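PDB 4V33: polysaccharide deacetylase-like protein from Bacillus anthracis, which is a putative zinc-dependent polysaccharide deacetylase that probably removes acetyl groups from cell-wall glycans and contributes to osmotic stability and cell shape. Local coordinates for residues R345-H348 with T349-V352; E286-E289 with K290-K294; I79-T82 with A83-K86. One frame throughout, in Å; residues are numbered along the deposited sequence.

Contact 1: residues R345-H348 with T349-V352; sequences RIHH and TTTV
The hydroxyl of Thr350 reaches back over the start of the chain reversal at His347, touching both its backbone and its side chain. Its OG1 accepts a hydrogen bond from His347 N at 2.9 Å, with an N-H...O angle of 155°, and the same oxygen lies 3.3 Å from His347 CB, at the edge of the imidazole near its plane. The first torsion of Thr350 (chi1 -64°) sets OG1 opposite its own carbonyl carbon and beside its backbone N, the branch facing His347. A second bond, from Thr350 N to His347 O at 3.0 Å, is the one that closes the turn. Two bonds of opposite sense thus tie the same pair of residues together.

Apolar contact continues on the preceding residue, where CG2 of Ile346 rests 3.9 Å from Thr350 CB, the two side chains meeting at about a right angle. Phe355 of the following helix packs on both of them. A water lies 2.9 Å from His347 O and 2.8 Å from Thr350 O, close enough to link the two carbonyls. The imidazoles find their polar partners on a neighbouring loop and strand: His347 ND1 bonds to Asp162 and His348 ND1 to the carbonyl of Phe164.

His347 to Thr350 form a type I beta turn, followed directly by Thr351 as N-cap, its OG1 bound to Gln354 N; the arrangement is a strand-to-helix connection, joining strand 341-345 of the deacetylase domain's parallel sheet to the C-terminal helix 352-359.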
# COMPACT_ATOMS: atom_id res chain seq x y z
N ARG A 345 -1.87 -14.65 -3.38
CA ARG A 345 -1.38 -15.38 -4.54
C ARG A 345 -2.43 -15.45 -5.64
O ARG A 345 -3.57 -15.84 -5.38
CB ARG A 345 -0.98 -16.79 -4.12
CG ARG A 345 -0.53 -17.68 -5.26
CD ARG A 345 -0.15 -19.09 -4.76
NE ARG A 345 1.05 -19.09 -3.92
CZ ARG A 345 2.29 -19.12 -4.40
NH1 ARG A 345 2.50 -19.12 -5.71
NH2 ARG A 345 3.32 -19.14 -3.56
N ILE A 346 -2.06 -15.05 -6.85
CA ILE A 346 -2.93 -15.27 -8.01
C ILE A 346 -2.47 -16.52 -8.76
O ILE A 346 -1.28 -16.72 -8.99
CB ILE A 346 -2.97 -14.05 -8.95
CG1 ILE A 346 -3.37 -12.79 -8.17
CG2 ILE A 346 -3.94 -14.32 -10.11
CD1 ILE A 346 -4.63 -12.95 -7.31
N HIS A 347 -3.43 -17.38 -9.12
CA HIS A 347 -3.14 -18.66 -9.75
C HIS A 347 -3.49 -18.66 -11.23
O HIS A 347 -4.31 -17.85 -11.69
CB HIS A 347 -3.99 -19.76 -9.10
CG HIS A 347 -3.73 -19.94 -7.64
ND1 HIS A 347 -2.79 -20.82 -7.16
CD2 HIS A 347 -4.32 -19.37 -6.56
CE1 HIS A 347 -2.80 -20.78 -5.84
NE2 HIS A 347 -3.71 -19.91 -5.45
N HIS A 348 -2.91 -19.60 -11.97
CA HIS A 348 -3.28 -19.84 -13.36
C HIS A 348 -4.79 -19.95 -13.55
O HIS A 348 -5.35 -19.47 -14.54
CB HIS A 348 -2.62 -21.13 -13.85
CG HIS A 348 -2.97 -21.49 -15.26
ND1 HIS A 348 -2.45 -20.82 -16.36
CD2 HIS A 348 -3.78 -22.45 -15.76
CE1 HIS A 348 -2.92 -21.37 -17.46
NE2 HIS A 348 -3.74 -22.35 -17.13
N THR A 349 -5.45 -20.58 -12.58
CA THR A 349 -6.89 -20.85 -12.67
C THR A 349 -7.79 -19.76 -12.08
O THR A 349 -9.02 -19.87 -12.15
CB THR A 349 -7.25 -22.16 -11.95
OG1 THR A 349 -6.86 -22.06 -10.57
CG2 THR A 349 -6.54 -23.35 -12.59
N THR A 350 -7.19 -18.72 -11.50
CA THR A 350 -7.97 -17.68 -10.83
C THR A 350 -8.88 -16.94 -11.80
O THR A 350 -8.42 -16.46 -12.82
CB THR A 350 -7.04 -16.67 -10.14
OG1 THR A 350 -6.30 -17.34 -9.11
CG2 THR A 350 -7.84 -15.52 -9.52
N THR A 351 -10.17 -16.87 -11.47
CA THR A 351 -11.15 -16.12 -12.26
C THR A 351 -11.20 -14.69 -11.74
O THR A 351 -10.66 -14.38 -10.68
CB THR A 351 -12.56 -16.72 -12.13
OG1 THR A 351 -13.03 -16.54 -10.78
CG2 THR A 351 -12.55 -18.21 -12.47
N VAL A 352 -11.90 -13.81 -12.46
CA VAL A 352 -12.04 -12.44 -11.97
C VAL A 352 -12.84 -12.40 -10.67
O VAL A 352 -12.56 -11.60 -9.78
CB VAL A 352 -12.64 -11.51 -13.04
CG1 VAL A 352 -12.83 -10.10 -12.48
CG2 VAL A 352 -11.73 -11.46 -14.24
O HOH W 1 -5.73 -16.16 -13.57

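Contact 2: residues E286-E289 with K290-K294; sequences EKLE and KITGK
Thr292 and Leu288 meet one helical turn apart, where helix 277-292 comes to its C-terminal end and an ST turn leads the chain out. Methyl CG2 of Thr292 lies 4.0 Å from Leu288 CD1, and the amide Thr292 N donates to Leu288 O at 2.9 Å. The last helical bond of the segment is Gly293 N to Glu289 O, 2.8 Å; Gly293 then leaves the helix with a positive phi of 72°.

Two residues before Thr292, Lys290 folds back along the helix toward Glu286, one turn earlier. Its CG lies 3.5 Å from Glu286 O, and a bend in the last torsion (chi4 64°) brings the ammonium group near the same carbonyl. A water gives a bond of 2.7 Å to Glu286 O and receives a weak one from Lys290 NZ, so the polar link from the ammonium to this carbonyl runs through the water, weakly on the lysine side. The carboxylate of Glu286 is not in contact with that ammonium and instead forms a salt bridge with Lys282, a turn back along the helix. Ile291 runs alongside the backbone too, its CG1 3.4 Å from Lys287 O.

Further out, Leu288 and Thr292 both pack on Met261 of strand 259-263, and Thr292 also touches Ile250 of helix 247-255, seating this end of the helix against the sheet. Lys251 of that neighbouring helix donates to Ile291 O, adding a positive charge at the C-terminal end. Glu289 passes beside the exiting chain: its carboxylate bonds to Val296 N, while its CG touches Lys294 O. The ST turn itself is fixed by Lys294 N donating to Thr292 OG1 at 3.0 Å, with an N-H...O angle of 159°.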
# COMPACT_ATOMS: atom_id res chain seq x y z
N GLU A 286 22.40 -2.94 -4.27
CA GLU A 286 23.33 -1.96 -4.84
C GLU A 286 23.44 -2.08 -6.36
O GLU A 286 23.44 -1.06 -7.06
CB GLU A 286 24.71 -2.09 -4.19
CG GLU A 286 24.69 -1.81 -2.70
CD GLU A 286 25.99 -2.17 -2.00
OE1 GLU A 286 26.84 -2.85 -2.62
OE2 GLU A 286 26.14 -1.78 -0.83
N LYS A 287 23.54 -3.31 -6.86
CA LYS A 287 23.65 -3.53 -8.29
C LYS A 287 22.38 -3.09 -9.03
O LYS A 287 22.45 -2.47 -10.09
CB LYS A 287 23.91 -5.01 -8.57
CG LYS A 287 24.15 -5.34 -10.03
CD LYS A 287 24.47 -6.82 -10.21
CE LYS A 287 25.43 -7.04 -11.38
NZ LYS A 287 25.42 -8.47 -11.81
N LEU A 288 21.22 -3.40 -8.45
CA LEU A 288 19.96 -3.02 -9.08
C LEU A 288 19.78 -1.50 -9.13
O LEU A 288 19.30 -0.96 -10.13
CB LEU A 288 18.78 -3.69 -8.37
CG LEU A 288 17.41 -3.52 -9.02
CD1 LEU A 288 17.41 -4.07 -10.43
CD2 LEU A 288 16.37 -4.23 -8.18
N GLU A 289 20.19 -0.81 -8.07
CA GLU A 289 20.13 0.65 -8.02
C GLU A 289 20.96 1.29 -9.13
O GLU A 289 20.56 2.31 -9.70
CB GLU A 289 20.59 1.18 -6.66
CG GLU A 289 19.54 1.00 -5.57
CD GLU A 289 19.97 1.54 -4.22
OE1 GLU A 289 21.19 1.71 -4.00
OE2 GLU A 289 19.09 1.79 -3.38
N LYS A 290 22.10 0.70 -9.45
CA LYS A 290 22.94 1.22 -10.52
C LYS A 290 22.25 1.06 -11.87
O LYS A 290 22.41 1.90 -12.76
CB LYS A 290 24.31 0.54 -10.54
CG LYS A 290 25.18 0.86 -9.34
CD LYS A 290 26.61 0.38 -9.57
CE LYS A 290 27.48 0.59 -8.34
NZ LYS A 290 27.01 -0.23 -7.19
N ILE A 291 21.48 -0.01 -12.02
CA ILE A 291 20.76 -0.27 -13.26
C ILE A 291 19.57 0.68 -13.43
O ILE A 291 19.36 1.24 -14.50
CB ILE A 291 20.25 -1.71 -13.32
CG1 ILE A 291 21.42 -2.69 -13.30
CG2 ILE A 291 19.39 -1.93 -14.56
CD1 ILE A 291 21.01 -4.15 -13.18
N THR A 292 18.79 0.85 -12.37
CA THR A 292 17.54 1.61 -12.46
C THR A 292 17.71 3.10 -12.24
O THR A 292 16.89 3.90 -12.71
CB THR A 292 16.50 1.12 -11.44
OG1 THR A 292 16.94 1.47 -10.12
CG2 THR A 292 16.28 -0.39 -11.55
N GLY A 293 18.74 3.48 -11.50
CA GLY A 293 18.93 4.87 -11.11
C GLY A 293 17.92 5.34 -10.07
O GLY A 293 17.81 6.53 -9.80
N LYS A 294 17.20 4.39 -9.49
CA LYS A 294 16.19 4.67 -8.47
C LYS A 294 16.48 3.83 -7.24
O LYS A 294 17.04 2.74 -7.35
CB LYS A 294 14.79 4.33 -8.99
CG LYS A 294 14.39 5.04 -10.26
CD LYS A 294 14.14 6.51 -10.02
CE LYS A 294 13.43 7.14 -11.21
NZ LYS A 294 13.24 8.60 -11.04
O HOH W 2 24.24 1.36 -6.03

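Contact 3: residues I79-T82 with A83-K86; sequences IWRT and ADGK
Lys86 lies along one face of the Trp80 indole, and this CH-pi packing is the main apolar part of the contact. Its CA sits 3.5 Å from the centroid of the five-membered ring, only 10° off the ring normal. The extended lysine chain then continues over the six-membered ring, with CG 3.7 Å from Trp80 CZ2 and CE 3.8 Å from Trp80 CH2. CG of Trp80 sits between its backbone N and carbonyl carbon (chi1 69°), which turns the indole toward the returning chain. Beyond the ring, the lysine ammonium forms a salt bridge with Glu120 of strand 115-124, a strand that Trp80 also touches.

The charged interaction lies on the neighbouring residue. Arg81 bends at chi3 and presents the edge of its guanidinium, near its plane, to Asp84: NH1 to OD2 is 2.7 Å, a salt bridge whose hydrogen bond is weak in angle. The two flat groups are steeply turned, 66° apart, so they do not pair side by side. OD2 also forms a salt bridge with Lys113, while Arg81 NH2 bonds to the carbonyl of Arg114.

Among the backbone bonds, Arg81 O is gripped twice, by Gly85 N at 3.1 Å nearly end-on and by Asp84 N at 2.9 Å from above the carbonyl plane. The Thr82 hydroxyl turns to the adjacent strand, where it binds Glu116 and Gln118. Gly85 adopts backbone angles at which a CB would press on the preceding carbonyl oxygen.

Together these bonds shape the connection between the antiparallel strands 74-81 and 90-94, a beta hairpin within the four-stranded sheet of the N-terminal region, consistent with a fibronectin type III domain.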
# COMPACT_ATOMS: atom_id res chain seq x y z
N ILE A 79 -14.86 17.61 9.11
CA ILE A 79 -14.18 16.33 8.94
C ILE A 79 -14.36 15.82 7.53
O ILE A 79 -15.46 15.90 6.96
CB ILE A 79 -14.70 15.28 9.95
CG1 ILE A 79 -14.55 15.80 11.38
CG2 ILE A 79 -13.97 13.95 9.77
CD1 ILE A 79 -15.02 14.83 12.44
N TRP A 80 -13.28 15.30 6.96
CA TRP A 80 -13.35 14.63 5.68
C TRP A 80 -12.31 13.53 5.59
O TRP A 80 -11.31 13.54 6.32
CB TRP A 80 -13.15 15.61 4.52
CG TRP A 80 -11.78 16.19 4.38
CD1 TRP A 80 -10.79 15.77 3.52
CD2 TRP A 80 -11.24 17.33 5.06
NE1 TRP A 80 -9.68 16.56 3.65
CE2 TRP A 80 -9.93 17.53 4.59
CE3 TRP A 80 -11.75 18.20 6.04
CZ2 TRP A 80 -9.12 18.56 5.06
CZ3 TRP A 80 -10.94 19.22 6.50
CH2 TRP A 80 -9.64 19.39 6.01
N ARG A 81 -12.55 12.58 4.70
CA ARG A 81 -11.56 11.56 4.42
C ARG A 81 -10.57 12.11 3.43
O ARG A 81 -10.97 12.57 2.36
CB ARG A 81 -12.22 10.35 3.79
CG ARG A 81 -12.98 9.51 4.74
CD ARG A 81 -13.49 8.24 4.10
NE ARG A 81 -12.43 7.29 3.77
CZ ARG A 81 -12.06 6.97 2.53
NH1 ARG A 81 -12.66 7.55 1.50
NH2 ARG A 81 -11.11 6.08 2.33
N THR A 82 -9.29 12.02 3.76
CA THR A 82 -8.24 12.51 2.87
C THR A 82 -8.40 11.95 1.45
O THR A 82 -8.26 12.67 0.46
CB THR A 82 -6.87 12.14 3.43
OG1 THR A 82 -6.71 12.78 4.70
CG2 THR A 82 -5.76 12.58 2.49
N ALA A 83 -8.74 10.66 1.38
CA ALA A 83 -8.89 9.96 0.11
C ALA A 83 -9.98 10.55 -0.78
O ALA A 83 -9.91 10.48 -2.00
CB ALA A 83 -9.16 8.49 0.36
N ASP A 84 -11.00 11.14 -0.15
CA ASP A 84 -12.14 11.66 -0.89
C ASP A 84 -12.05 13.16 -1.18
O ASP A 84 -12.77 13.69 -2.03
CB ASP A 84 -13.44 11.34 -0.15
CG ASP A 84 -13.78 9.86 -0.19
OD1 ASP A 84 -13.32 9.19 -1.13
OD2 ASP A 84 -14.51 9.39 0.70
N GLY A 85 -11.16 13.85 -0.46
CA GLY A 85 -10.94 15.27 -0.71
C GLY A 85 -11.72 16.19 0.22
O GLY A 85 -12.83 15.88 0.64
N LYS A 86 -11.13 17.35 0.50
CA LYS A 86 -11.74 18.32 1.40
C LYS A 86 -13.10 18.82 0.90
O LYS A 86 -13.95 19.23 1.69
CB LYS A 86 -10.79 19.50 1.62
CG LYS A 86 -11.25 20.46 2.71
CD LYS A 86 -10.25 21.58 2.92
CE LYS A 86 -10.67 22.47 4.07
NZ LYS A 86 -9.70 23.59 4.27

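The three contacts are separate, each a local turn or helix end, and none touches another. Contact 3 belongs to the antiparallel N-terminal sheet, whereas contacts 1 and 2 lie in the deacetylase part; contacts 2 and 3 sit on opposite sides of the chain's centre, their own centres about 37 Å apart. Within the deacetylase part, contacts 1 and 2 are still about 32 Å apart between centres and about 20 Å between nearest atoms. The zinc ion, held by Asp206, His264 and His268, is about 13 Å from the side chain of Leu288, so contact 2 does not reach the metal.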